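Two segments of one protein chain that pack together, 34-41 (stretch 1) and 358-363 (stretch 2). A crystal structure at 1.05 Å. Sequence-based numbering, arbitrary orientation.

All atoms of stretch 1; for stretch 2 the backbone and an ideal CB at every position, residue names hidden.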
# COMPACT_ATOMS: atom_id res chain seq x y z
N GLY A 34 1.93 -7.05 -7.00
CA GLY A 34 2.30 -6.92 -5.61
C GLY A 34 1.41 -7.70 -4.65
O GLY A 34 0.30 -8.13 -4.97
N TRP A 35 1.91 -7.81 -3.42
CA TRP A 35 1.24 -8.52 -2.34
C TRP A 35 1.58 -7.81 -1.04
O TRP A 35 2.73 -7.43 -0.83
CB TRP A 35 1.74 -9.96 -2.32
CG TRP A 35 1.12 -10.91 -1.33
CD1 TRP A 35 0.05 -11.73 -1.55
CD2 TRP A 35 1.60 -11.22 -0.02
NE1 TRP A 35 -0.17 -12.53 -0.45
CE2 TRP A 35 0.77 -12.24 0.51
CE3 TRP A 35 2.66 -10.75 0.75
CZ2 TRP A 35 0.96 -12.78 1.79
CZ3 TRP A 35 2.85 -11.28 2.02
CH2 TRP A 35 2.01 -12.29 2.52
N ASN A 36 0.58 -7.66 -0.17
CA ASN A 36 0.76 -7.06 1.15
C ASN A 36 0.91 -8.10 2.24
O ASN A 36 0.07 -9.01 2.35
CB ASN A 36 -0.46 -6.23 1.57
CG ASN A 36 -0.51 -4.85 0.95
OD1 ASN A 36 0.00 -3.89 1.52
ND2 ASN A 36 -1.17 -4.75 -0.19
N LEU A 37 1.92 -7.93 3.08
CA LEU A 37 2.12 -8.71 4.30
C LEU A 37 1.23 -8.09 5.40
O LEU A 37 1.67 -7.31 6.24
CB LEU A 37 3.59 -8.66 4.69
CG LEU A 37 3.99 -9.50 5.90
CD1 LEU A 37 3.85 -10.97 5.63
CD2 LEU A 37 5.40 -9.15 6.32
N GLY A 38 -0.07 -8.41 5.34
CA GLY A 38 -1.04 -7.75 6.18
C GLY A 38 -1.28 -8.45 7.51
O GLY A 38 -1.02 -9.64 7.69
N ASN A 39 -1.85 -7.69 8.46
CA ASN A 39 -2.06 -8.18 9.83
C ASN A 39 -0.78 -8.79 10.39
O ASN A 39 -0.80 -9.82 11.06
CB ASN A 39 -3.24 -9.13 9.94
CG ASN A 39 -4.58 -8.42 9.91
OD1 ASN A 39 -4.66 -7.24 9.62
ND2 ASN A 39 -5.64 -9.16 10.21
N GLN A 40 0.34 -8.12 10.14
CA GLN A 40 1.68 -8.62 10.45
C GLN A 40 2.41 -7.52 11.21
O GLN A 40 2.06 -7.25 12.37
CB GLN A 40 2.35 -9.11 9.17
CG GLN A 40 3.50 -10.07 9.41
CD GLN A 40 3.05 -11.47 9.74
OE1 GLN A 40 2.12 -12.00 9.14
NE2 GLN A 40 3.74 -12.11 10.67
N LEU A 41 3.40 -6.84 10.61
CA LEU A 41 4.06 -5.75 11.33
C LEU A 41 3.13 -4.56 11.53
O LEU A 41 3.46 -3.66 12.33
CB LEU A 41 5.36 -5.33 10.66
CG LEU A 41 6.44 -6.41 10.63
CD1 LEU A 41 7.68 -5.93 9.89
CD2 LEU A 41 6.83 -6.86 12.02
N UNK A 358 -6.65 -14.44 2.94
CA UNK A 358 -5.37 -15.13 2.91
C UNK A 358 -5.18 -15.96 1.65
O UNK A 358 -6.05 -16.75 1.26
CB UNK A 358 -5.24 -16.03 4.14
N UNK A 359 -4.01 -15.82 1.04
CA UNK A 359 -3.53 -16.70 -0.02
C UNK A 359 -2.42 -17.61 0.46
O UNK A 359 -2.30 -18.73 -0.04
CB UNK A 359 -3.04 -15.88 -1.21
N UNK A 360 -1.61 -17.15 1.42
CA UNK A 360 -0.51 -17.92 1.96
C UNK A 360 -0.57 -17.90 3.49
O UNK A 360 -0.97 -16.89 4.09
CB UNK A 360 0.83 -17.37 1.46
N UNK A 361 -0.13 -18.99 4.11
CA UNK A 361 0.24 -18.93 5.52
C UNK A 361 1.49 -18.05 5.63
O UNK A 361 2.49 -18.29 4.94
CB UNK A 361 0.48 -20.33 6.10
N UNK A 362 1.42 -17.00 6.47
CA UNK A 362 2.48 -16.01 6.51
C UNK A 362 3.77 -16.52 7.14
O UNK A 362 4.80 -15.85 7.02
CB UNK A 362 1.99 -14.78 7.27
N UNK A 363 3.73 -17.67 7.80
CA UNK A 363 4.92 -18.24 8.40
C UNK A 363 5.49 -19.42 7.63
O UNK A 363 6.71 -19.56 7.51
CB UNK A 363 4.61 -18.67 9.83

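Stretch 1 offers the indole of Trp 35, the CD1 methyl of Leu 37, the carbonyl oxygen of Gly 38 and the amide of Gln 40. Stretch 2 has no regular secondary structure and meets them through side chains.

At position 358 CA-to-CB points sideways, and nothing of stretch 1 lies within 5.5 Å of the ideal CB. This contact sets little preference there; the residue is Ala 358, which makes no contact across the pair.

The CB of position 359 points toward stretch 1 and lies 4.5 Å from Trp 35 NE1, beside the pyrrole edge of the indole. An apolar side chain of moderate size would suit, though a polar one that could meet NE1 is not excluded. The residue is Leu 359, with chi1 m and chi2 t. Its CD1 sits near the plane of the indole, 4.4 Å from Trp 35 CD1, an apolar contact at the ring's edge; NE1 finds its hydrogen bond elsewhere in the structure.

The extended backbone at 360 (phi/psi -130/148) also directs CB toward the indole, with the ideal CB 4.6 Å from Trp 35 CZ2. A branched aliphatic, methionine or aromatic residue could use this surface. Phe 360, with chi1 m, turns its ring edge toward the indole face. The planes meet at 83°, in an offset edge-to-face pair, and Phe 360 CD1 comes within 3.7 Å of Trp 35 NE1.

At 361 CB points away from stretch 1, so many residues would do. Asn 361 instead serves its own segment: its OD1 accepts a hydrogen bond from the backbone N of 363 at 2.9 Å.

Position 362 is the most constrained. Its CB points toward stretch 1, and the ideal CB lies 3.3 Å from Gln 40 OE1, 4.5 Å from Leu 37 CD1 and 5.4 Å from Trp 35 CH2. Two carbonyl oxygens, Gln 40 OE1 and Gly 38 O, favour a donor, while the indole favours a flat group; histidine offers both, and asparagine or glutamine could also donate. The residue is His 362. Its ND1 donates to Gln 40 OE1 at 2.7 Å, and CE1 approaches Gly 38 O at 3.1 Å, both oxygens lying near the ring plane. Trp 35 turns its edge toward the imidazole face, the planes inclined at 65°.

At 363 CB points sideways, with nothing of stretch 1 within 5.5 Å, so small or larger side chains are equally compatible with this contact; the residue is Ala 363, which does not touch it.

Stretch 2 (358-363) ALFNHA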
# COMPACT_ATOMS: atom_id res chain seq x y z
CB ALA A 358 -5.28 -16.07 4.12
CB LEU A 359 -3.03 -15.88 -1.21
CG LEU A 359 -4.04 -14.91 -1.82
CD1 LEU A 359 -3.39 -14.13 -2.97
CD2 LEU A 359 -5.30 -15.60 -2.30
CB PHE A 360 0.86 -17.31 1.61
CG PHE A 360 1.13 -17.21 0.14
CD1 PHE A 360 0.70 -16.11 -0.57
CD2 PHE A 360 1.82 -18.20 -0.52
CE1 PHE A 360 0.94 -16.01 -1.93
CE2 PHE A 360 2.07 -18.10 -1.88
CZ PHE A 360 1.63 -17.00 -2.58
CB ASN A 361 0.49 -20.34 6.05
CG ASN A 361 0.79 -20.35 7.53
OD1 ASN A 361 1.84 -19.85 7.96
ND2 ASN A 361 -0.10 -20.91 8.32
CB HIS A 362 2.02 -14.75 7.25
CG HIS A 362 1.00 -13.94 6.52
ND1 HIS A 362 0.72 -12.64 6.90
CD2 HIS A 362 0.21 -14.19 5.44
CE1 HIS A 362 -0.21 -12.14 6.11
NE2 HIS A 362 -0.53 -13.06 5.21
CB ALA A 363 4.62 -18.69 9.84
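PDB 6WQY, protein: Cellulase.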